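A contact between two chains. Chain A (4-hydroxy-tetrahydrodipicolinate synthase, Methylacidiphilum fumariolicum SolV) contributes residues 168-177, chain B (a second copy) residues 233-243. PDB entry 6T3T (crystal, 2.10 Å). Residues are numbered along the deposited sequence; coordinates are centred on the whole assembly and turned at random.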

ATOM      1  N   VAL A 168      15.093   3.371  -3.185  1.00 25.28           N
ATOM      2  CA  VAL A 168      16.376   3.666  -3.832  1.00 19.50           C
ATOM      3  C   VAL A 168      16.137   4.215  -5.220  1.00 19.11           C
ATOM      4  O   VAL A 168      16.929   5.011  -5.734  1.00 23.24           O
ATOM      5  CB  VAL A 168      17.259   2.403  -3.922  1.00 20.91           C
ATOM      6  CG1 VAL A 168      18.692   2.763  -4.343  1.00 22.50           C
ATOM      7  CG2 VAL A 168      17.245   1.661  -2.630  1.00 26.99           C
ATOM      8  N   ASP A 169      15.050   3.783  -5.857  1.00 21.18           N
ATOM      9  CA  ASP A 169      14.691   4.279  -7.177  1.00 26.07           C
ATOM     10  C   ASP A 169      14.475   5.796  -7.178  1.00 25.26           C
ATOM     11  O   ASP A 169      14.739   6.474  -8.179  1.00 23.08           O
ATOM     12  CB  ASP A 169      13.451   3.536  -7.647  1.00 28.57           C
ATOM     13  CG  ASP A 169      13.457   3.308  -9.109  1.00 31.99           C
ATOM     14  OD1 ASP A 169      14.323   2.534  -9.562  1.00 38.78           O
ATOM     15  OD2 ASP A 169      12.615   3.906  -9.802  1.00 42.74           O
ATOM     16  N   ARG A 170      13.964   6.337  -6.079  1.00 20.73           N
ATOM     17  CA  ARG A 170      13.862   7.782  -5.953  1.00 20.67           C
ATOM     18  C   ARG A 170      15.220   8.452  -6.116  1.00 20.54           C
ATOM     19  O   ARG A 170      15.323   9.527  -6.725  1.00 21.51           O
ATOM     20  CB  ARG A 170      13.253   8.119  -4.593  1.00 25.10           C
ATOM     21  CG  ARG A 170      13.100   9.591  -4.342  1.00 30.94           C
ATOM     22  CD  ARG A 170      12.281  10.176  -5.444  1.00 31.03           C
ATOM     23  NE  ARG A 170      10.939   9.614  -5.551  1.00 38.03           N
ATOM     24  CZ  ARG A 170       9.865  10.196  -5.022  1.00 39.89           C
ATOM     25  NH1 ARG A 170      10.015  11.343  -4.345  1.00 26.02           N
ATOM     26  NH2 ARG A 170       8.656   9.644  -5.176  1.00 31.32           N
ATOM     27  N   VAL A 171      16.285   7.831  -5.600  1.00 17.56           N
ATOM     28  CA  VAL A 171      17.610   8.428  -5.740  1.00 18.86           C
ATOM     29  C   VAL A 171      18.019   8.480  -7.212  1.00 19.13           C
ATOM     30  O   VAL A 171      18.479   9.517  -7.712  1.00 20.99           O
ATOM     31  CB  VAL A 171      18.637   7.678  -4.869  1.00 20.44           C
ATOM     32  CG1 VAL A 171      20.019   8.235  -5.085  1.00 19.55           C
ATOM     33  CG2 VAL A 171      18.266   7.801  -3.381  1.00 15.73           C
ATOM     34  N   SER A 172      17.806   7.388  -7.943  1.00 17.43           N
ATOM     35  CA  SER A 172      18.120   7.396  -9.374  1.00 22.53           C
ATOM     36  C   SER A 172      17.344   8.476 -10.117  1.00 21.04           C
ATOM     37  O   SER A 172      17.887   9.118 -11.023  1.00 22.71           O
ATOM     38  CB  SER A 172      17.827   6.028 -10.006  1.00 16.64           C
ATOM     39  OG  SER A 172      18.728   5.050  -9.539  1.00 22.29           O
ATOM     40  N   GLN A 173      16.061   8.673  -9.771  1.00 23.04           N
ATOM     41  CA  GLN A 173      15.281   9.737 -10.410  1.00 20.28           C
ATOM     42  C   GLN A 173      15.821  11.117 -10.039  1.00 20.96           C
ATOM     43  O   GLN A 173      15.910  12.013 -10.893  1.00 22.43           O
ATOM     44  CB  GLN A 173      13.797   9.614 -10.032  1.00 23.62           C
ATOM     45  CG  GLN A 173      13.039   8.499 -10.805  1.00 31.73           C
ATOM     46  CD  GLN A 173      11.767   7.988 -10.104  1.00 34.39           C
ATOM     47  OE1 GLN A 173      11.580   8.183  -8.908  1.00 38.22           O
ATOM     48  NE2 GLN A 173      10.908   7.301 -10.859  1.00 41.15           N
ATOM     49  N   LEU A 174      16.182  11.309  -8.772  1.00 18.22           N
ATOM     50  CA  LEU A 174      16.713  12.601  -8.346  1.00 15.63           C
ATOM     51  C   LEU A 174      18.025  12.921  -9.060  1.00 22.50           C
ATOM     52  O   LEU A 174      18.234  14.061  -9.507  1.00 18.70           O
ATOM     53  CB  LEU A 174      16.873  12.614  -6.826  1.00 15.25           C
ATOM     54  CG  LEU A 174      15.544  12.669  -6.080  1.00 18.38           C
ATOM     55  CD1 LEU A 174      15.711  12.386  -4.586  1.00 12.54           C
ATOM     56  CD2 LEU A 174      14.897  14.034  -6.318  1.00 14.13           C
ATOM     57  N   VAL A 175      18.930  11.933  -9.182  1.00 23.53           N
ATOM     58  CA  VAL A 175      20.183  12.186  -9.897  1.00 20.24           C
ATOM     59  C   VAL A 175      19.911  12.460 -11.384  1.00 26.27           C
ATOM     60  O   VAL A 175      20.521  13.360 -11.974  1.00 26.91           O
ATOM     61  CB  VAL A 175      21.202  11.052  -9.662  1.00 23.91           C
ATOM     62  CG1 VAL A 175      21.568  10.971  -8.193  1.00 21.27           C
ATOM     63  CG2 VAL A 175      20.652   9.750 -10.057  1.00 32.19           C
ATOM     64  N   GLU A 176      18.947  11.755 -11.999  1.00 22.50           N
ATOM     65  CA  GLU A 176      18.560  12.116 -13.368  1.00 26.62           C
ATOM     66  C   GLU A 176      18.156  13.581 -13.462  1.00 27.86           C
ATOM     67  O   GLU A 176      18.520  14.270 -14.417  1.00 27.15           O
ATOM     68  CB  GLU A 176      17.345  11.313 -13.846  1.00 24.89           C
ATOM     69  CG  GLU A 176      17.552  10.205 -14.844  1.00 36.17           C
ATOM     70  CD  GLU A 176      18.352  10.595 -16.075  1.00 32.46           C
ATOM     71  OE1 GLU A 176      17.888  11.366 -16.947  1.00 41.03           O
ATOM     72  OE2 GLU A 176      19.463  10.061 -16.183  1.00 32.86           O
ATOM     73  N   ALA A 177      17.384  14.069 -12.488  1.00 27.60           N
ATOM     74  CA  ALA A 177      16.721  15.353 -12.658  1.00 26.20           C
ATOM     75  C   ALA A 177      17.519  16.540 -12.145  1.00 27.60           C
ATOM     76  O   ALA A 177      17.259  17.665 -12.581  1.00 31.06           O
ATOM     77  CB  ALA A 177      15.346  15.337 -11.984  1.00 26.56           C
TER
ATOM     78  N   LEU B 233      27.206   3.698 -15.866  1.00 20.62           N
ATOM     79  CA  LEU B 233      26.372   2.897 -16.760  1.00 18.72           C
ATOM     80  C   LEU B 233      24.936   2.790 -16.266  1.00 19.58           C
ATOM     81  O   LEU B 233      23.990   2.853 -17.076  1.00 14.79           O
ATOM     82  CB  LEU B 233      26.958   1.503 -16.898  1.00 20.22           C
ATOM     83  CG  LEU B 233      27.960   1.212 -17.992  1.00 26.87           C
ATOM     84  CD1 LEU B 233      28.032  -0.304 -18.104  1.00 23.12           C
ATOM     85  CD2 LEU B 233      27.514   1.854 -19.325  1.00 25.04           C
ATOM     86  N   HIS B 234      24.748   2.612 -14.949  1.00 13.16           N
ATOM     87  CA  HIS B 234      23.403   2.562 -14.396  1.00 17.45           C
ATOM     88  C   HIS B 234      22.655   3.818 -14.768  1.00 17.50           C
ATOM     89  O   HIS B 234      21.520   3.757 -15.269  1.00 16.08           O
ATOM     90  CB  HIS B 234      23.467   2.450 -12.853  1.00 18.75           C
ATOM     91  CG  HIS B 234      22.164   2.763 -12.162  1.00 18.44           C
ATOM     92  ND1 HIS B 234      21.168   1.826 -11.986  1.00 15.25           N
ATOM     93  CD2 HIS B 234      21.696   3.911 -11.611  1.00 17.81           C
ATOM     94  CE1 HIS B 234      20.145   2.381 -11.358  1.00 16.07           C
ATOM     95  NE2 HIS B 234      20.439   3.646 -11.118  1.00 15.62           N
ATOM     96  N   GLN B 235      23.331   4.972 -14.588  1.00 20.48           N
ATOM     97  CA  GLN B 235      22.683   6.245 -14.796  1.00 19.66           C
ATOM     98  C   GLN B 235      22.450   6.467 -16.297  1.00 21.32           C
ATOM     99  O   GLN B 235      21.421   7.021 -16.672  1.00 17.28           O
ATOM    100  CB  GLN B 235      23.605   7.441 -14.333  1.00 26.61           C
ATOM    101  CG  GLN B 235      23.424   8.368 -13.016  1.00 41.97           C
ATOM    102  CD  GLN B 235      24.868   8.953 -12.570  1.00 34.69           C
ATOM    103  OE1 GLN B 235      25.669   9.329 -13.462  1.00 47.06           O
ATOM    104  NE2 GLN B 235      25.146   9.035 -11.265  1.00 32.03           N
ATOM    105  N   THR B 236      23.346   5.947 -17.163  1.00 17.84           N
ATOM    106  CA  THR B 236      23.114   5.991 -18.622  1.00 18.77           C
ATOM    107  C   THR B 236      21.878   5.200 -19.057  1.00 17.45           C
ATOM    108  O   THR B 236      21.124   5.652 -19.911  1.00 18.59           O
ATOM    109  CB  THR B 236      24.371   5.443 -19.357  1.00 21.90           C
ATOM    110  OG1 THR B 236      25.496   6.304 -19.108  1.00 24.90           O
ATOM    111  CG2 THR B 236      24.173   5.354 -20.878  1.00 21.10           C
ATOM    112  N   LEU B 237      21.669   4.006 -18.482  1.00 15.71           N
ATOM    113  CA  LEU B 237      20.567   3.128 -18.862  1.00 13.95           C
ATOM    114  C   LEU B 237      19.294   3.381 -18.060  1.00 17.73           C
ATOM    115  O   LEU B 237      18.235   2.850 -18.426  1.00 14.86           O
ATOM    116  CB  LEU B 237      20.960   1.653 -18.696  1.00 16.79           C
ATOM    117  CG  LEU B 237      22.121   1.210 -19.571  1.00 18.66           C
ATOM    118  CD1 LEU B 237      22.682  -0.069 -19.065  1.00 17.14           C
ATOM    119  CD2 LEU B 237      21.690   1.079 -21.028  1.00 18.34           C
ATOM    120  N   TYR B 238      19.376   4.148 -16.970  1.00 14.85           N
ATOM    121  CA  TYR B 238      18.246   4.225 -16.054  1.00 15.23           C
ATOM    122  C   TYR B 238      16.945   4.655 -16.726  1.00 14.86           C
ATOM    123  O   TYR B 238      15.909   4.038 -16.440  1.00 16.98           O
ATOM    124  CB  TYR B 238      18.581   5.143 -14.874  1.00 19.84           C
ATOM    125  CG  TYR B 238      17.380   5.279 -14.000  1.00 18.48           C
ATOM    126  CD1 TYR B 238      16.992   4.226 -13.199  1.00 19.41           C
ATOM    127  CD2 TYR B 238      16.583   6.407 -14.052  1.00 17.00           C
ATOM    128  CE1 TYR B 238      15.897   4.292 -12.442  1.00 17.64           C
ATOM    129  CE2 TYR B 238      15.454   6.494 -13.272  1.00 22.53           C
ATOM    130  CZ  TYR B 238      15.119   5.428 -12.466  1.00 23.50           C
ATOM    131  OH  TYR B 238      13.996   5.461 -11.684  1.00 26.17           O
ATOM    132  N   PRO B 239      16.905   5.691 -17.574  1.00 19.58           N
ATOM    133  CA  PRO B 239      15.620   6.059 -18.215  1.00 18.71           C
ATOM    134  C   PRO B 239      15.033   4.957 -19.070  1.00 20.76           C
ATOM    135  O   PRO B 239      13.805   4.795 -19.120  1.00 16.89           O
ATOM    136  CB  PRO B 239      15.997   7.281 -19.064  1.00 20.57           C
ATOM    137  CG  PRO B 239      17.157   7.884 -18.345  1.00 23.26           C
ATOM    138  CD  PRO B 239      17.948   6.720 -17.811  1.00 15.17           C
ATOM    139  N   LEU B 240      15.886   4.171 -19.731  1.00 17.95           N
ATOM    140  CA  LEU B 240      15.410   2.996 -20.447  1.00 18.11           C
ATOM    141  C   LEU B 240      14.824   1.947 -19.487  1.00 17.92           C
ATOM    142  O   LEU B 240      13.764   1.371 -19.759  1.00 18.19           O
ATOM    143  CB  LEU B 240      16.555   2.405 -21.280  1.00 20.73           C
ATOM    144  CG  LEU B 240      16.196   1.050 -21.912  1.00 19.81           C
ATOM    145  CD1 LEU B 240      15.503   1.260 -23.210  1.00 16.98           C
ATOM    146  CD2 LEU B 240      17.396   0.125 -22.033  1.00 22.23           C
ATOM    147  N   PHE B 241      15.526   1.648 -18.389  1.00 18.64           N
ATOM    148  CA  PHE B 241      15.005   0.715 -17.385  1.00 16.72           C
ATOM    149  C   PHE B 241      13.604   1.145 -16.947  1.00 17.84           C
ATOM    150  O   PHE B 241      12.704   0.323 -16.743  1.00 20.48           O
ATOM    151  CB  PHE B 241      15.925   0.663 -16.151  1.00 15.21           C
ATOM    152  CG  PHE B 241      17.289   0.049 -16.387  1.00 13.90           C
ATOM    153  CD1 PHE B 241      17.572  -0.674 -17.526  1.00 14.57           C
ATOM    154  CD2 PHE B 241      18.286   0.230 -15.463  1.00 13.58           C
ATOM    155  CE1 PHE B 241      18.810  -1.231 -17.713  1.00 16.75           C
ATOM    156  CE2 PHE B 241      19.529  -0.334 -15.633  1.00 18.90           C
ATOM    157  CZ  PHE B 241      19.799  -1.069 -16.761  1.00 16.96           C
ATOM    158  N   ARG B 242      13.426   2.442 -16.762  1.00 20.51           N
ATOM    159  CA  ARG B 242      12.136   2.990 -16.377  1.00 27.94           C
ATOM    160  C   ARG B 242      11.095   2.748 -17.460  1.00 22.99           C
ATOM    161  O   ARG B 242      10.010   2.219 -17.189  1.00 18.38           O
ATOM    162  CB  ARG B 242      12.312   4.479 -16.117  1.00 27.12           C
ATOM    163  CG  ARG B 242      11.467   5.123 -15.067  1.00 33.62           C
ATOM    164  CD  ARG B 242      11.764   6.612 -15.192  1.00 36.62           C
ATOM    165  NE  ARG B 242      11.800   6.959 -16.624  1.00 35.17           N
ATOM    166  CZ  ARG B 242      12.496   7.961 -17.166  1.00 38.08           C
ATOM    167  NH1 ARG B 242      12.448   8.157 -18.485  1.00 28.29           N
ATOM    168  NH2 ARG B 242      13.238   8.764 -16.403  1.00 30.07           N
ATOM    169  N   ASP B 243      11.426   3.100 -18.707  1.00 18.95           N
ATOM    170  CA  ASP B 243      10.437   3.017 -19.771  1.00 20.62           C
ATOM    171  C   ASP B 243      10.161   1.588 -20.226  1.00 21.83           C
ATOM    172  O   ASP B 243       9.146   1.361 -20.893  1.00 19.57           O
ATOM    173  CB  ASP B 243      10.872   3.882 -20.957  1.00 24.26           C
ATOM    174  CG  ASP B 243      10.798   5.370 -20.639  1.00 31.91           C
ATOM    175  OD1 ASP B 243      10.017   5.737 -19.722  1.00 30.50           O
ATOM    176  OD2 ASP B 243      11.523   6.163 -21.287  1.00 36.63           O
TER
HETATM  177  O   HOH W   1      20.834   9.129 -18.136  1.00 22.09           O

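Two helices from two copies of the synthase cross here at 107° between their N-to-C directions, with their axes 10.4 Å apart at closest approach. The contact buries 413 Å² between the stretches, and Tyr238(B) has the largest share of any residue. Its side chain enters chain A as a knob among Asp169(A), Ser172(A), Gln173(A) and Glu176(A), residues that successive turns of the helix bring to one side.

Along chain A the contact opens with Asp169(A). Its CA-to-CB bond points sideways, but the carboxylate at its end comes nearer to chain B and accepts a hydrogen bond from the phenol, 2.8 Å from Tyr238(B) OH to Asp169(A) OD2. The tyrosine therefore places its ring within the interface while its polar tip is satisfied by a charged acceptor.

Ser172(A), one turn on, points toward chain B and lies where the backbones come nearest, its CA 7.2 Å from the CA of Gln235(B). The small side chain makes two different contacts. Ser172(A) CB sits over one face of the Tyr238(B) ring, 3.7 Å from the centroid and only 15° off the normal, a CH-pi arrangement. Ser172(A) OG meets the edge of the His234(B) imidazole near its plane, as suits an in-plane N-H donor, and accepts a short hydrogen bond of 2.7 Å from His234(B) NE2.

Gln173(A) flanks the phenol at the ring edge, where Gln173(A) CG lies 3.3 Å from Tyr238(B) OH. Its amide end makes no hydrogen bond to chain B; Gln173(A) NE2 merely approaches Arg242(B) CD at 4.5 Å.

Val175(A) also points toward the partner helix, but its contact is looser and nonpolar, with Val175(A) CG2 4.3 Å from Gln235(B) CG along the aliphatic part of the glutamine.

Glu176(A) closes the contact and contributes the most buried area on the chain A side. Its aliphatic portion packs near the tyrosine, Glu176(A) CG standing 4.0 Å from Tyr238(B) CD2, and Glu176(A) CD lies 3.7 Å from Pro239(B) CG. The carboxylate reaches the backbone of chain B through a water. Glu176(A) OE2 and Gln235(B) O are 3.6 Å apart and both are acceptors, so they cannot bond directly; water 1 donates to each, with its O 2.6 Å from Glu176(A) OE2 and 2.6 Å from Gln235(B) O. That carbonyl is free of the usual helical bond because the residue one turn later, Pro239(B), has no amide hydrogen to offer.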